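Local coordinates for protein alpha-1,2-mannosidase (Bacteroides thetaiotaomicron, PDB 2WW2) that hydrolyses alpha-mannosides with inversion of configuration, as a calcium-dependent family GH92 mannosidase of a human gut symbiont, at residues Ser525-Met537 / Gln727-Lys737. Numbering follows the deposited sequence.
Sequences SVFHDPEGLSELM and QPADFPYSYSK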
ATOM      1  N   SER A 525       2.057   6.171 -23.115  1.00 10.27           N
ATOM      2  CA  SER A 525       2.539   7.364 -23.813  1.00 10.95           C
ATOM      3  C   SER A 525       2.683   7.124 -25.318  1.00 11.23           C
ATOM      4  O   SER A 525       3.791   7.204 -25.880  1.00 11.59           O
ATOM      5  CB  SER A 525       3.869   7.852 -23.206  1.00 10.97           C
ATOM      6  OG  SER A 525       4.208   9.132 -23.701  1.00 10.49           O
ATOM      7  N   VAL A 526       1.555   6.824 -25.963  1.00 10.64           N
ATOM      8  CA  VAL A 526       1.529   6.601 -27.406  1.00 11.58           C
ATOM      9  C   VAL A 526       0.269   7.275 -27.951  1.00 11.77           C
ATOM     10  O   VAL A 526      -0.626   6.622 -28.470  1.00 13.12           O
ATOM     11  CB  VAL A 526       1.521   5.088 -27.748  1.00 11.25           C
ATOM     12  CG1 VAL A 526       1.788   4.856 -29.253  1.00 10.58           C
ATOM     13  CG2 VAL A 526       2.581   4.354 -26.915  1.00 11.13           C
ATOM     14  N   PHE A 527       0.188   8.584 -27.828  1.00 11.58           N
ATOM     15  CA  PHE A 527      -1.054   9.242 -28.209  1.00 11.65           C
ATOM     16  C   PHE A 527      -1.207   9.479 -29.709  1.00 10.56           C
ATOM     17  O   PHE A 527      -2.292   9.786 -30.156  1.00  9.85           O
ATOM     18  CB  PHE A 527      -1.287  10.529 -27.409  1.00 13.23           C
ATOM     19  CG  PHE A 527      -0.050  11.092 -26.801  1.00 14.29           C
ATOM     20  CD1 PHE A 527       0.729  11.992 -27.511  1.00 17.41           C
ATOM     21  CD2 PHE A 527       0.334  10.723 -25.527  1.00 17.02           C
ATOM     22  CE1 PHE A 527       1.875  12.515 -26.952  1.00 17.27           C
ATOM     23  CE2 PHE A 527       1.504  11.251 -24.951  1.00 18.67           C
ATOM     24  CZ  PHE A 527       2.260  12.148 -25.676  1.00 15.04           C
ATOM     25  N   HIS A 528      -0.128   9.328 -30.471  1.00  9.83           N
ATOM     26  CA  HIS A 528      -0.227   9.363 -31.930  1.00  9.82           C
ATOM     27  C   HIS A 528      -0.643   8.005 -32.515  1.00  9.59           C
ATOM     28  O   HIS A 528      -0.900   7.885 -33.727  1.00  8.90           O
ATOM     29  CB  HIS A 528       1.087   9.851 -32.557  1.00  9.60           C
ATOM     30  CG  HIS A 528       2.264   8.965 -32.280  1.00 10.03           C
ATOM     31  ND1 HIS A 528       2.795   8.793 -31.018  1.00  9.68           N
ATOM     32  CD2 HIS A 528       3.035   8.225 -33.118  1.00  9.29           C
ATOM     33  CE1 HIS A 528       3.831   7.973 -31.085  1.00 10.45           C
ATOM     34  NE2 HIS A 528       3.993   7.605 -32.349  1.00  9.94           N
ATOM     35  N   ASP A 529      -0.739   6.979 -31.669  1.00  9.36           N
ATOM     36  CA  ASP A 529      -1.072   5.643 -32.177  1.00  9.13           C
ATOM     37  C   ASP A 529      -1.762   4.722 -31.151  1.00  9.54           C
ATOM     38  O   ASP A 529      -1.267   3.642 -30.852  1.00  9.67           O
ATOM     39  CB  ASP A 529       0.201   4.966 -32.713  1.00  9.10           C
ATOM     40  CG  ASP A 529      -0.097   3.874 -33.730  1.00 10.06           C
ATOM     41  OD1 ASP A 529      -1.291   3.657 -34.062  1.00  7.51           O
ATOM     42  OD2 ASP A 529       0.871   3.237 -34.212  1.00 11.15           O
ATOM     43  N   PRO A 530      -2.914   5.143 -30.608  1.00  9.22           N
ATOM     44  CA  PRO A 530      -3.607   4.251 -29.682  1.00  9.75           C
ATOM     45  C   PRO A 530      -3.898   2.868 -30.296  1.00  9.94           C
ATOM     46  O   PRO A 530      -3.826   1.866 -29.593  1.00  9.75           O
ATOM     47  CB  PRO A 530      -4.909   4.999 -29.384  1.00  9.62           C
ATOM     48  CG  PRO A 530      -4.542   6.461 -29.559  1.00 10.18           C
ATOM     49  CD  PRO A 530      -3.587   6.444 -30.748  1.00  9.64           C
ATOM     50  N   GLU A 531      -4.232   2.813 -31.590  1.00  9.45           N
ATOM     51  CA  GLU A 531      -4.521   1.527 -32.215  1.00 10.56           C
ATOM     52  C   GLU A 531      -3.264   0.653 -32.222  1.00 10.67           C
ATOM     53  O   GLU A 531      -3.332  -0.548 -31.952  1.00 11.43           O
ATOM     54  CB  GLU A 531      -5.076   1.714 -33.638  1.00 10.13           C
ATOM     55  CG  GLU A 531      -5.421   0.417 -34.369  1.00 12.54           C
ATOM     56  CD  GLU A 531      -6.552  -0.382 -33.704  1.00 14.48           C
ATOM     57  OE1 GLU A 531      -7.408   0.207 -32.997  1.00 14.64           O
ATOM     58  OE2 GLU A 531      -6.586  -1.613 -33.910  1.00 14.83           O
ATOM     59  N   GLY A 532      -2.114   1.247 -32.523  1.00 10.40           N
ATOM     60  CA  GLY A 532      -0.867   0.480 -32.493  1.00 10.95           C
ATOM     61  C   GLY A 532      -0.522   0.018 -31.082  1.00 11.55           C
ATOM     62  O   GLY A 532       0.038  -1.062 -30.888  1.00 11.47           O
ATOM     63  N   LEU A 533      -0.828   0.838 -30.078  1.00 11.29           N
ATOM     64  CA  LEU A 533      -0.612   0.399 -28.705  1.00 11.96           C
ATOM     65  C   LEU A 533      -1.525  -0.788 -28.370  1.00 12.88           C
ATOM     66  O   LEU A 533      -1.080  -1.767 -27.756  1.00 13.04           O
ATOM     67  CB  LEU A 533      -0.802   1.550 -27.700  1.00 11.12           C
ATOM     68  CG  LEU A 533      -0.514   1.193 -26.232  1.00 11.00           C
ATOM     69  CD1 LEU A 533       0.937   0.701 -26.083  1.00  9.19           C
ATOM     70  CD2 LEU A 533      -0.767   2.381 -25.317  1.00 12.48           C
ATOM     71  N   SER A 534      -2.794  -0.716 -28.772  1.00 13.54           N
ATOM     72  CA  SER A 534      -3.693  -1.824 -28.490  1.00 14.33           C
ATOM     73  C   SER A 534      -3.197  -3.091 -29.181  1.00 14.58           C
ATOM     74  O   SER A 534      -3.344  -4.180 -28.641  1.00 14.78           O
ATOM     75  CB  SER A 534      -5.141  -1.520 -28.872  1.00 14.27           C
ATOM     76  OG  SER A 534      -5.364  -1.759 -30.239  1.00 18.55           O
ATOM     77  N   GLU A 535      -2.590  -2.950 -30.355  1.00 15.14           N
ATOM     78  CA  GLU A 535      -2.009  -4.107 -31.039  1.00 16.46           C
ATOM     79  C   GLU A 535      -0.924  -4.752 -30.188  1.00 16.27           C
ATOM     80  O   GLU A 535      -0.856  -5.976 -30.073  1.00 16.43           O
ATOM     81  CB  GLU A 535      -1.398  -3.722 -32.388  1.00 17.20           C
ATOM     82  CG  GLU A 535      -2.405  -3.432 -33.468  1.00 21.26           C
ATOM     83  CD  GLU A 535      -1.752  -2.915 -34.747  1.00 27.23           C
ATOM     84  OE1 GLU A 535      -2.500  -2.642 -35.710  1.00 28.75           O
ATOM     85  OE2 GLU A 535      -0.498  -2.772 -34.783  1.00 30.12           O
ATOM     86  N   LEU A 536      -0.050  -3.932 -29.623  1.00 15.54           N
ATOM     87  CA  LEU A 536       0.968  -4.441 -28.724  1.00 15.50           C
ATOM     88  C   LEU A 536       0.313  -5.190 -27.562  1.00 15.14           C
ATOM     89  O   LEU A 536       0.788  -6.243 -27.156  1.00 15.15           O
ATOM     90  CB  LEU A 536       1.837  -3.294 -28.179  1.00 14.36           C
ATOM     91  CG  LEU A 536       2.743  -2.601 -29.200  1.00 14.72           C
ATOM     92  CD1 LEU A 536       3.515  -1.475 -28.545  1.00 13.58           C
ATOM     93  CD2 LEU A 536       3.697  -3.592 -29.867  1.00 14.04           C
ATOM     94  N   MET A 537      -0.764  -4.633 -27.023  1.00 15.02           N
ATOM     95  CA  MET A 537      -1.400  -5.193 -25.838  1.00 15.50           C
ATOM     96  C   MET A 537      -2.253  -6.432 -26.142  1.00 16.28           C
ATOM     97  O   MET A 537      -2.766  -7.080 -25.225  1.00 16.51           O
ATOM     98  CB  MET A 537      -2.264  -4.135 -25.153  1.00 15.71           C
ATOM     99  CG  MET A 537      -1.467  -3.007 -24.514  1.00 14.78           C
ATOM    100  SD  MET A 537      -2.541  -1.863 -23.677  1.00 16.18           S
ATOM    101  CE  MET A 537      -1.348  -0.771 -22.898  1.00 14.52           C
ATOM    102  N   GLN A 727     -18.357   1.855 -33.563  1.00 14.34           N
ATOM    103  CA  GLN A 727     -17.888   1.437 -34.887  1.00 15.10           C
ATOM    104  C   GLN A 727     -16.527   2.029 -35.267  1.00 14.83           C
ATOM    105  O   GLN A 727     -16.162   3.089 -34.797  1.00 14.53           O
ATOM    106  CB  GLN A 727     -18.923   1.829 -35.942  1.00 15.61           C
ATOM    107  CG  GLN A 727     -20.284   1.220 -35.688  1.00 17.68           C
ATOM    108  CD  GLN A 727     -20.202  -0.294 -35.631  1.00 20.73           C
ATOM    109  OE1 GLN A 727     -19.785  -0.933 -36.597  1.00 21.36           O
ATOM    110  NE2 GLN A 727     -20.576  -0.874 -34.488  1.00 20.51           N
ATOM    111  N   PRO A 728     -15.780   1.351 -36.154  1.00 14.79           N
ATOM    112  CA  PRO A 728     -14.477   1.885 -36.562  1.00 14.54           C
ATOM    113  C   PRO A 728     -14.553   3.295 -37.142  1.00 14.19           C
ATOM    114  O   PRO A 728     -13.625   4.078 -36.963  1.00 14.25           O
ATOM    115  CB  PRO A 728     -13.992   0.875 -37.618  1.00 14.47           C
ATOM    116  CG  PRO A 728     -14.675  -0.415 -37.212  1.00 15.54           C
ATOM    117  CD  PRO A 728     -16.045   0.020 -36.733  1.00 14.71           C
ATOM    118  N   ALA A 729     -15.648   3.634 -37.812  1.00 13.66           N
ATOM    119  CA  ALA A 729     -15.796   4.984 -38.339  1.00 13.82           C
ATOM    120  C   ALA A 729     -15.912   6.024 -37.233  1.00 13.57           C
ATOM    121  O   ALA A 729     -15.733   7.209 -37.486  1.00 13.50           O
ATOM    122  CB  ALA A 729     -17.002   5.080 -39.256  1.00 14.20           C
ATOM    123  N   ASP A 730     -16.235   5.589 -36.016  1.00 13.11           N
ATOM    124  CA  ASP A 730     -16.434   6.529 -34.921  1.00 12.60           C
ATOM    125  C   ASP A 730     -15.135   6.876 -34.178  1.00 12.40           C
ATOM    126  O   ASP A 730     -15.117   7.811 -33.376  1.00 11.86           O
ATOM    127  CB  ASP A 730     -17.452   5.981 -33.911  1.00 13.21           C
ATOM    128  CG  ASP A 730     -18.802   5.690 -34.543  1.00 14.59           C
ATOM    129  OD1 ASP A 730     -19.219   6.451 -35.443  1.00 14.84           O
ATOM    130  OD2 ASP A 730     -19.442   4.699 -34.129  1.00 17.06           O
ATOM    131  N   PHE A 731     -14.064   6.124 -34.430  1.00 11.68           N
ATOM    132  CA  PHE A 731     -12.823   6.271 -33.657  1.00 11.75           C
ATOM    133  C   PHE A 731     -11.924   7.392 -34.190  1.00 11.88           C
ATOM    134  O   PHE A 731     -11.832   7.600 -35.404  1.00 11.86           O
ATOM    135  CB  PHE A 731     -12.018   4.955 -33.603  1.00 11.47           C
ATOM    136  CG  PHE A 731     -12.819   3.751 -33.165  1.00 12.72           C
ATOM    137  CD1 PHE A 731     -13.940   3.888 -32.356  1.00 11.99           C
ATOM    138  CD2 PHE A 731     -12.430   2.475 -33.554  1.00 12.41           C
ATOM    139  CE1 PHE A 731     -14.671   2.778 -31.969  1.00 12.04           C
ATOM    140  CE2 PHE A 731     -13.143   1.365 -33.162  1.00 12.84           C
ATOM    141  CZ  PHE A 731     -14.262   1.511 -32.369  1.00 13.55           C
ATOM    142  N   PRO A 732     -11.222   8.095 -33.291  1.00 11.17           N
ATOM    143  CA  PRO A 732     -10.293   9.130 -33.744  1.00 11.07           C
ATOM    144  C   PRO A 732      -9.013   8.536 -34.336  1.00 11.17           C
ATOM    145  O   PRO A 732      -8.899   7.304 -34.501  1.00 11.06           O
ATOM    146  CB  PRO A 732      -9.997   9.941 -32.465  1.00 10.73           C
ATOM    147  CG  PRO A 732     -11.021   9.468 -31.454  1.00 11.24           C
ATOM    148  CD  PRO A 732     -11.323   8.057 -31.826  1.00 11.98           C
ATOM    149  N   TYR A 733      -8.064   9.408 -34.676  1.00 10.58           N
ATOM    150  CA  TYR A 733      -6.872   9.020 -35.422  1.00 10.28           C
ATOM    151  C   TYR A 733      -5.933   8.049 -34.695  1.00 10.10           C
ATOM    152  O   TYR A 733      -5.721   8.154 -33.494  1.00 10.54           O
ATOM    153  CB  TYR A 733      -6.083  10.284 -35.791  1.00 10.14           C
ATOM    154  CG  TYR A 733      -4.726  10.038 -36.429  1.00 10.06           C
ATOM    155  CD1 TYR A 733      -4.607   9.865 -37.803  1.00  9.89           C
ATOM    156  CD2 TYR A 733      -3.565  10.019 -35.659  1.00  9.12           C
ATOM    157  CE1 TYR A 733      -3.391   9.664 -38.393  1.00  8.39           C
ATOM    158  CE2 TYR A 733      -2.337   9.806 -36.240  1.00  9.25           C
ATOM    159  CZ  TYR A 733      -2.259   9.641 -37.614  1.00  8.07           C
ATOM    160  OH  TYR A 733      -1.062   9.448 -38.213  1.00  5.58           O
ATOM    161  N   SER A 734      -5.365   7.109 -35.436  1.00  9.76           N
ATOM    162  CA  SER A 734      -4.168   6.413 -34.980  1.00 10.01           C
ATOM    163  C   SER A 734      -3.244   6.307 -36.164  1.00 10.68           C
ATOM    164  O   SER A 734      -3.694   6.080 -37.289  1.00 10.55           O
ATOM    165  CB  SER A 734      -4.469   4.994 -34.479  1.00  9.21           C
ATOM    166  OG  SER A 734      -5.128   5.015 -33.227  1.00  9.19           O
ATOM    167  N   TYR A 735      -1.949   6.426 -35.915  1.00 11.28           N
ATOM    168  CA  TYR A 735      -0.988   6.238 -36.971  1.00 12.10           C
ATOM    169  C   TYR A 735      -1.148   4.883 -37.693  1.00 13.34           C
ATOM    170  O   TYR A 735      -1.046   4.810 -38.928  1.00 12.22           O
ATOM    171  CB  TYR A 735       0.443   6.380 -36.435  1.00 11.74           C
ATOM    172  CG  TYR A 735       1.446   6.094 -37.513  1.00 12.23           C
ATOM    173  CD1 TYR A 735       1.537   6.920 -38.620  1.00 13.02           C
ATOM    174  CD2 TYR A 735       2.264   4.972 -37.458  1.00 12.21           C
ATOM    175  CE1 TYR A 735       2.431   6.660 -39.632  1.00 12.13           C
ATOM    176  CE2 TYR A 735       3.173   4.707 -38.462  1.00 13.09           C
ATOM    177  CZ  TYR A 735       3.244   5.557 -39.547  1.00 13.56           C
ATOM    178  OH  TYR A 735       4.117   5.297 -40.569  1.00 13.17           O
ATOM    179  N   SER A 736      -1.391   3.811 -36.939  1.00 14.39           N
ATOM    180  CA  SER A 736      -1.414   2.485 -37.566  0.50 16.06           C
ATOM    181  C   SER A 736      -2.786   2.101 -38.115  1.00 17.03           C
ATOM    182  O   SER A 736      -2.943   1.048 -38.699  1.00 18.45           O
ATOM    183  CB  SER A 736      -0.901   1.406 -36.609  0.50 15.44           C
ATOM    184  OG  SER A 736      -1.811   1.220 -35.550  0.50 15.55           O
ATOM    185  N   LYS A 737      -3.761   2.971 -37.952  1.00 19.36           N
ATOM    186  CA  LYS A 737      -5.108   2.703 -38.446  1.00 21.82           C
ATOM    187  C   LYS A 737      -5.366   3.432 -39.756  1.00 22.17           C
ATOM    188  O   LYS A 737      -5.018   2.919 -40.823  1.00 23.90           O
ATOM    189  CB  LYS A 737      -6.137   3.125 -37.395  1.00 21.87           C
ATOM    190  CG  LYS A 737      -7.328   3.838 -37.977  1.00 24.93           C
ATOM    191  CD  LYS A 737      -8.260   4.313 -36.875  1.00 28.18           C
ATOM    192  CE  LYS A 737      -8.651   5.754 -37.117  1.00 28.56           C
ATOM    193  NZ  LYS A 737     -10.030   5.951 -36.684  1.00 30.03           N
TER
HETATM  194  O   HOH W   1      -4.469  10.252 -31.997  1.00 10.61           O
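Tyr733 meets the turn before helix 530-537 through its ring carbon CE2, 3.5 Å from His528 O, where the C-terminal tail of the chain packs against an N-capped helix start in the GH92 catalytic domain. Its OH reaches on to Trp456, while its carbonyl shares a bridging water with Phe527 O. Next along the tail, Ser734 turns its hydroxyl oxygen to the first turn of the helix, where OG accepts from Glu531 N at 2.9 Å (N-H...O 156°), with the CD of Pro530 packed close beside it. The backbone of Tyr735 then pairs with the turn, its N donating to His528 O over 2.8 Å. The Tyr735 ring turns an edge to Asp529 OD2, which is also bonded to Tyr481 OH. Ser736 follows, within the type I turn Ser734-Lys737. Its N donates to Asp529 OD1 at 2.9 Å. With CG anti to the backbone N (chi1 -157°), Asp529 caps the helix, OD1 reaching forward to accept from Gly532 N (3.0 Å). These two N-H groups grip OD1 from opposite faces of the carboxylate; in the modelled conformer of Ser736, one of two deposited, OG joins them on the syn side. Replacing Asp529 by alanine is likely to leave Gly532 N uncapped and Ser736 N and Tyr481 OH without their carboxylate, freeing the end of the tail to shift. The side chain of Lys737 crosses that of Glu531 at about a right angle, then folds back along its own segment, where NZ donates to Phe731 O and Pro732 O, 2.8 Å from each.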